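Local coordinates for protein Myo-inositol phosphohydrolase (Mitsuokella multacida, PDB 4WU3) that probably removes phosphate groups from inositol hexakisphosphate (phytate), as a member of the protein-tyrosine-phosphatase-like phytases, and binds inositol-(1,3,4,5)-tetrakisphosphate, at residues A[54-59]-A[96-101]; A[305-310]-A[319-324]. The protein carries 2 engineered substitutions. All coordinates share one frame; numbering follows the deposited sequence.

Contact 1: residues A[54-59]-A[96-101]; sequences RADVNQ and CFSEKE
R54 and E101 meet side-on, their side chains crossing at about a right angle while guanidinium and carboxylate lie nearly coplanar, 21° apart. R54 NE reaches E101 OE1 at 3.1 Å with a practically straight N-H...O angle of 177°, and R54 NH2 closes the salt bridge to E101 OE2 at 2.7 Å. R54 CG, anti to its own carbonyl carbon, lies 3.7 Å from C96 SG, and the bends at chi2 and chi3 beyond it turn NE and NH2 to the E101 carboxylate. Q59 runs alongside E101, pointing the same way, and its NE2 donates to the anti lone pair of E101 OE2 (3.1 Å). E101 OE1 also accepts from S98 N at 2.8 Å, so each carboxylate oxygen has two protein donors; a water joins OE2 to A55 O. A glutamine in place of E101 would probably leave the R54 guanidinium without its counter-charge and break up this paired grip.

D56 approaches the first turn of the helix from the other segment. Its OD1 takes the S98 hydroxyl on the anti side at 2.8 Å and K100 N through the syn lone pair at 2.9 Å, while the aliphatic part of K100 crosses the D56 side chain. S98 OG in turn accepts from E101 N at 3.2 Å. With S98 N bound to the E101 carboxylate, this reciprocal pair defines a capping box at the N-terminus of helix 99-108, fastened to the loop that follows strand 49-54.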
loop_
_atom_site.group_PDB
_atom_site.type_symbol
_atom_site.label_atom_id
_atom_site.label_comp_id
_atom_site.label_asym_id
_atom_site.label_seq_id
_atom_site.Cartn_x
_atom_site.Cartn_y
_atom_site.Cartn_z
ATOM N N ARG A 54 7.444 5.070 -27.075
ATOM C CA ARG A 54 8.527 4.517 -27.885
ATOM C C ARG A 54 8.588 5.184 -29.258
ATOM O O ARG A 54 7.646 5.104 -30.044
ATOM C CB ARG A 54 8.340 3.010 -28.099
ATOM C CG ARG A 54 8.175 2.181 -26.829
ATOM C CD ARG A 54 9.402 2.257 -25.948
ATOM N NE ARG A 54 10.522 1.573 -26.574
ATOM C CZ ARG A 54 11.745 1.518 -26.066
ATOM N NH1 ARG A 54 12.023 2.099 -24.914
ATOM N NH2 ARG A 54 12.691 0.863 -26.714
ATOM N N ALA A 55 9.712 5.839 -29.530
ATOM C CA ALA A 55 10.007 6.343 -30.857
ATOM C C ALA A 55 10.134 5.136 -31.761
ATOM O O ALA A 55 10.552 4.074 -31.313
ATOM C CB ALA A 55 11.305 7.151 -30.846
ATOM N N ASP A 56 9.778 5.290 -33.029
ATOM C CA ASP A 56 9.744 4.160 -33.948
ATOM C C ASP A 56 11.120 3.848 -34.524
ATOM O O ASP A 56 11.595 4.532 -35.426
ATOM C CB ASP A 56 8.767 4.415 -35.089
ATOM C CG ASP A 56 8.252 3.136 -35.691
ATOM O OD1 ASP A 56 8.533 2.055 -35.117
ATOM O OD2 ASP A 56 7.561 3.199 -36.726
ATOM N N VAL A 57 11.735 2.788 -34.010
ATOM C CA VAL A 57 13.116 2.461 -34.327
ATOM C C VAL A 57 13.238 0.970 -34.590
ATOM O O VAL A 57 12.630 0.173 -33.886
ATOM C CB VAL A 57 14.039 2.820 -33.159
ATOM C CG1 VAL A 57 15.478 2.509 -33.511
ATOM C CG2 VAL A 57 13.891 4.286 -32.790
ATOM N N ASN A 58 14.014 0.591 -35.602
ATOM C CA ASN A 58 14.191 -0.824 -35.936
ATOM C C ASN A 58 15.124 -1.524 -34.950
ATOM O O ASN A 58 16.330 -1.560 -35.142
ATOM C CB ASN A 58 14.718 -0.976 -37.360
ATOM C CG ASN A 58 14.975 -2.421 -37.734
ATOM O OD1 ASN A 58 14.415 -3.341 -37.141
ATOM N ND2 ASN A 58 15.823 -2.628 -38.733
ATOM N N GLN A 59 14.554 -2.079 -33.890
ATOM C CA GLN A 59 15.356 -2.699 -32.844
ATOM C C GLN A 59 14.450 -3.465 -31.891
ATOM O O GLN A 59 13.238 -3.232 -31.847
ATOM C CB GLN A 59 16.110 -1.627 -32.059
ATOM C CG GLN A 59 15.184 -0.738 -31.239
ATOM C CD GLN A 59 15.909 0.349 -30.471
ATOM O OE1 GLN A 59 17.137 0.424 -30.474
ATOM N NE2 GLN A 59 15.139 1.213 -29.811
ATOM N N CYS A 96 7.019 -1.684 -23.439
ATOM C CA CYS A 96 6.170 -1.417 -24.557
ATOM C C CYS A 96 7.064 -1.206 -25.771
ATOM O O CYS A 96 8.263 -0.981 -25.633
ATOM C CB CYS A 96 5.262 -0.216 -24.282
ATOM S SG CYS A 96 6.096 1.338 -23.949
ATOM N N PHE A 97 6.468 -1.307 -26.954
ATOM C CA PHE A 97 7.198 -1.310 -28.215
ATOM C C PHE A 97 6.531 -0.425 -29.270
ATOM O O PHE A 97 5.291 -0.316 -29.336
ATOM C CB PHE A 97 7.330 -2.750 -28.761
ATOM C CG PHE A 97 6.070 -3.586 -28.634
ATOM C CD1 PHE A 97 4.981 -3.364 -29.462
ATOM C CD2 PHE A 97 5.986 -4.603 -27.687
ATOM C CE1 PHE A 97 3.829 -4.124 -29.338
ATOM C CE2 PHE A 97 4.839 -5.377 -27.567
ATOM C CZ PHE A 97 3.758 -5.134 -28.391
ATOM N N SER A 98 7.365 0.217 -30.090
ATOM C CA SER A 98 6.906 0.859 -31.314
ATOM C C SER A 98 6.580 -0.220 -32.338
ATOM O O SER A 98 6.806 -1.414 -32.107
ATOM C CB SER A 98 7.987 1.788 -31.879
ATOM O OG SER A 98 8.986 1.047 -32.558
ATOM N N GLU A 99 6.053 0.186 -33.481
ATOM C CA GLU A 99 5.709 -0.784 -34.516
ATOM C C GLU A 99 6.949 -1.513 -35.056
ATOM O O GLU A 99 6.936 -2.724 -35.218
ATOM C CB GLU A 99 4.979 -0.084 -35.655
ATOM C CG GLU A 99 4.358 -1.034 -36.650
ATOM C CD GLU A 99 3.532 -0.303 -37.692
ATOM O OE1 GLU A 99 3.891 0.843 -38.028
ATOM O OE2 GLU A 99 2.537 -0.870 -38.179
ATOM N N LYS A 100 8.018 -0.777 -35.347
ATOM C CA LYS A 100 9.261 -1.410 -35.795
ATOM C C LYS A 100 9.862 -2.325 -34.724
ATOM O O LYS A 100 10.513 -3.325 -35.042
ATOM C CB LYS A 100 10.287 -0.361 -36.221
ATOM C CG LYS A 100 9.915 0.390 -37.492
ATOM C CD LYS A 100 11.033 1.317 -37.946
ATOM C CE LYS A 100 10.555 2.277 -39.024
ATOM N NZ LYS A 100 10.124 1.536 -40.230
ATOM N N GLU A 101 9.656 -1.998 -33.451
ATOM C CA GLU A 101 10.155 -2.879 -32.389
ATOM C C GLU A 101 9.328 -4.162 -32.329
ATOM O O GLU A 101 9.862 -5.243 -32.085
ATOM C CB GLU A 101 10.183 -2.161 -31.037
ATOM C CG GLU A 101 11.225 -1.048 -30.981
ATOM C CD GLU A 101 11.116 -0.171 -29.749
ATOM O OE1 GLU A 101 9.987 0.059 -29.247
ATOM O OE2 GLU A 101 12.182 0.308 -29.298
HETATM O O HOH W 1 12.092 3.290 -29.273
HETATM O O HOH W 2 6.594 1.539 -38.489
HETATM O O HOH W 3 11.863 -4.087 -37.114
#

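Contact 2: residues A[305-310]-A[319-324]; sequences QHFYDY and TPYSVW
The Y310 ring has Y321 over one face and W324 and T319 at its edge. Y321 presents its own edge: Y321 CD1 lies 3.6 Å from Y310 CG, and the planes stand at 84°, a T-shaped pair. Y321 CA adds a CH-pi contact to the same ring, 4.1 Å from its centroid. At its edge, Y310 in turn points CD1 at W324 CG (3.6 Å), an edge-to-face pair with the five-membered ring of the indole whose planes are 63° apart. Y310 CB sits over the six-membered ring, 3.8 Å from the centroid and almost along the normal of the indole face, so that face receives both the start of the tyrosine side chain and its ring edge.

With CG anti to the backbone N (chi1 162°), Y310 extends from its helix towards the start of the next one. There its hydroxyl donates to T319 O at 2.6 Å, somewhat tilted from the carbonyl plane; this bond ties the phenol end to the residue before the N-cap P320. Farther back along helix 291-313, H306 CB meets Y321 OH at 3.6 Å, and F307 CD1 packs on Y321 CD1 at 4.2 Å.

W324 NE1 is hydrogen-bonded to the E313 side chain at the end of helix 291-313, and D309 forms a salt bridge with K329 of the second subunit. Y321 also packs against helix 219-230 and F307 against helix 247-261, so the aromatic cluster lies between helices 291-313 and 321-327, beside these two.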
loop_
_atom_site.group_PDB
_atom_site.type_symbol
_atom_site.label_atom_id
_atom_site.label_comp_id
_atom_site.label_asym_id
_atom_site.label_seq_id
_atom_site.Cartn_x
_atom_site.Cartn_y
_atom_site.Cartn_z
ATOM N N GLN A 305 3.926 -15.450 -4.277
ATOM C CA GLN A 305 3.982 -16.579 -3.344
ATOM C C GLN A 305 2.635 -17.295 -3.332
ATOM O O GLN A 305 2.569 -18.516 -3.378
ATOM C CB GLN A 305 4.333 -16.113 -1.931
ATOM C CG GLN A 305 5.714 -15.483 -1.796
ATOM C CD GLN A 305 5.996 -14.977 -0.395
ATOM O OE1 GLN A 305 5.955 -13.780 -0.131
ATOM N NE2 GLN A 305 6.294 -15.895 0.511
ATOM N N HIS A 306 1.557 -16.533 -3.270
ATOM C CA HIS A 306 0.230 -17.141 -3.203
ATOM C C HIS A 306 -0.132 -17.824 -4.512
ATOM O O HIS A 306 -0.731 -18.896 -4.497
ATOM C CB HIS A 306 -0.839 -16.106 -2.854
ATOM C CG HIS A 306 -0.626 -15.440 -1.534
ATOM N ND1 HIS A 306 -0.305 -16.140 -0.390
ATOM C CD2 HIS A 306 -0.696 -14.138 -1.172
ATOM C CE1 HIS A 306 -0.177 -15.293 0.616
ATOM N NE2 HIS A 306 -0.410 -14.073 0.168
ATOM N N PHE A 307 0.212 -17.200 -5.636
ATOM C CA PHE A 307 -0.007 -17.822 -6.943
ATOM C C PHE A 307 0.781 -19.130 -7.068
ATOM O O PHE A 307 0.259 -20.122 -7.593
ATOM C CB PHE A 307 0.379 -16.867 -8.079
ATOM C CG PHE A 307 0.033 -17.384 -9.453
ATOM C CD1 PHE A 307 -1.256 -17.275 -9.948
ATOM C CD2 PHE A 307 0.995 -17.973 -10.246
ATOM C CE1 PHE A 307 -1.572 -17.753 -11.211
ATOM C CE2 PHE A 307 0.680 -18.456 -11.500
ATOM C CZ PHE A 307 -0.602 -18.345 -11.988
ATOM N N TYR A 308 2.030 -19.143 -6.594
ATOM C CA TYR A 308 2.827 -20.384 -6.582
ATOM C C TYR A 308 2.108 -21.510 -5.834
ATOM O O TYR A 308 1.950 -22.632 -6.353
ATOM C CB TYR A 308 4.184 -20.147 -5.929
ATOM C CG TYR A 308 5.106 -21.345 -5.945
ATOM C CD1 TYR A 308 5.905 -21.610 -7.047
ATOM C CD2 TYR A 308 5.191 -22.206 -4.854
ATOM C CE1 TYR A 308 6.761 -22.692 -7.070
ATOM C CE2 TYR A 308 6.049 -23.298 -4.870
ATOM C CZ TYR A 308 6.837 -23.529 -5.982
ATOM O OH TYR A 308 7.696 -24.614 -6.020
ATOM N N ASP A 309 1.684 -21.197 -4.611
ATOM C CA ASP A 309 0.920 -22.132 -3.787
ATOM C C ASP A 309 -0.347 -22.614 -4.495
ATOM O O ASP A 309 -0.674 -23.787 -4.425
ATOM C CB ASP A 309 0.552 -21.494 -2.440
ATOM C CG ASP A 309 1.746 -21.274 -1.555
ATOM O OD1 ASP A 309 2.803 -21.827 -1.865
ATOM O OD2 ASP A 309 1.642 -20.536 -0.558
ATOM N N TYR A 310 -1.051 -21.706 -5.165
ATOM C CA TYR A 310 -2.283 -22.048 -5.866
ATOM C C TYR A 310 -2.019 -23.061 -6.975
ATOM O O TYR A 310 -2.729 -24.061 -7.101
ATOM C CB TYR A 310 -2.927 -20.805 -6.474
ATOM C CG TYR A 310 -3.933 -21.131 -7.546
ATOM C CD1 TYR A 310 -5.172 -21.656 -7.223
ATOM C CD2 TYR A 310 -3.641 -20.911 -8.892
ATOM C CE1 TYR A 310 -6.091 -21.958 -8.200
ATOM C CE2 TYR A 310 -4.563 -21.206 -9.875
ATOM C CZ TYR A 310 -5.785 -21.730 -9.522
ATOM O OH TYR A 310 -6.700 -22.047 -10.502
ATOM N N THR A 319 -10.321 -25.115 -9.746
ATOM C CA THR A 319 -10.848 -24.071 -8.876
ATOM C C THR A 319 -10.226 -22.750 -9.297
ATOM O O THR A 319 -9.005 -22.647 -9.421
ATOM C CB THR A 319 -10.471 -24.321 -7.409
ATOM O OG1 THR A 319 -10.904 -25.622 -7.002
ATOM C CG2 THR A 319 -11.086 -23.275 -6.504
ATOM N N PRO A 320 -11.060 -21.734 -9.533
ATOM C CA PRO A 320 -10.520 -20.433 -9.919
ATOM C C PRO A 320 -9.603 -19.874 -8.831
ATOM O O PRO A 320 -9.790 -20.186 -7.650
ATOM C CB PRO A 320 -11.772 -19.553 -10.067
ATOM C CG PRO A 320 -12.905 -20.509 -10.267
ATOM C CD PRO A 320 -12.533 -21.745 -9.495
ATOM N N TYR A 321 -8.626 -19.058 -9.231
ATOM C CA TYR A 321 -7.663 -18.504 -8.291
ATOM C C TYR A 321 -8.366 -17.673 -7.221
ATOM O O TYR A 321 -8.062 -17.792 -6.032
ATOM C CB TYR A 321 -6.595 -17.651 -8.996
ATOM C CG TYR A 321 -5.726 -16.946 -7.993
ATOM C CD1 TYR A 321 -4.624 -17.569 -7.448
ATOM C CD2 TYR A 321 -6.054 -15.691 -7.529
ATOM C CE1 TYR A 321 -3.845 -16.939 -6.489
ATOM C CE2 TYR A 321 -5.279 -15.054 -6.571
ATOM C CZ TYR A 321 -4.176 -15.683 -6.058
ATOM O OH TYR A 321 -3.403 -15.056 -5.107
ATOM N N SER A 322 -9.306 -16.837 -7.648
ATOM C CA SER A 322 -10.055 -15.985 -6.722
ATOM C C SER A 322 -10.777 -16.808 -5.656
ATOM O O SER A 322 -10.848 -16.397 -4.498
ATOM C CB SER A 322 -11.064 -15.128 -7.489
ATOM O OG SER A 322 -11.919 -15.949 -8.266
ATOM N N VAL A 323 -11.294 -17.972 -6.053
ATOM C CA VAL A 323 -12.022 -18.844 -5.136
ATOM C C VAL A 323 -11.056 -19.489 -4.154
ATOM O O VAL A 323 -11.276 -19.466 -2.943
ATOM C CB VAL A 323 -12.845 -19.919 -5.891
ATOM C CG1 VAL A 323 -13.534 -20.858 -4.914
ATOM C CG2 VAL A 323 -13.891 -19.262 -6.777
ATOM N N TRP A 324 -9.974 -20.054 -4.673
ATOM C CA TRP A 324 -8.937 -20.607 -3.821
ATOM C C TRP A 324 -8.406 -19.536 -2.857
ATOM O O TRP A 324 -8.244 -19.787 -1.661
ATOM C CB TRP A 324 -7.801 -21.155 -4.682
ATOM C CG TRP A 324 -6.621 -21.594 -3.901
ATOM C CD1 TRP A 324 -6.373 -22.851 -3.418
ATOM C CD2 TRP A 324 -5.501 -20.788 -3.519
ATOM N NE1 TRP A 324 -5.169 -22.870 -2.751
ATOM C CE2 TRP A 324 -4.619 -21.614 -2.795
ATOM C CE3 TRP A 324 -5.168 -19.445 -3.706
ATOM C CZ2 TRP A 324 -3.427 -21.142 -2.267
ATOM C CZ3 TRP A 324 -3.992 -18.977 -3.177
ATOM C CH2 TRP A 324 -3.130 -19.821 -2.465
#

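Overall arrangement
Contacts 1 and 2 do not touch: their centres are 36 Å apart and their nearest atoms about 21 Å. They share no helix or strand and follow one another along the chain. Both are partly buried, but four of the twelve touching residues are exposed in contact 1 and none of the eight in contact 2. Contact 1 joins a loop to a helix start through charged and polar groups, with three bridging waters; contact 2 packs two helices through aromatic rings, with one hydrogen bond across. Buried area is 532 Å² against 363 Å². The second subunit reaches 305-310, whereas neither segment of contact 1 meets another protein chain of the assembly.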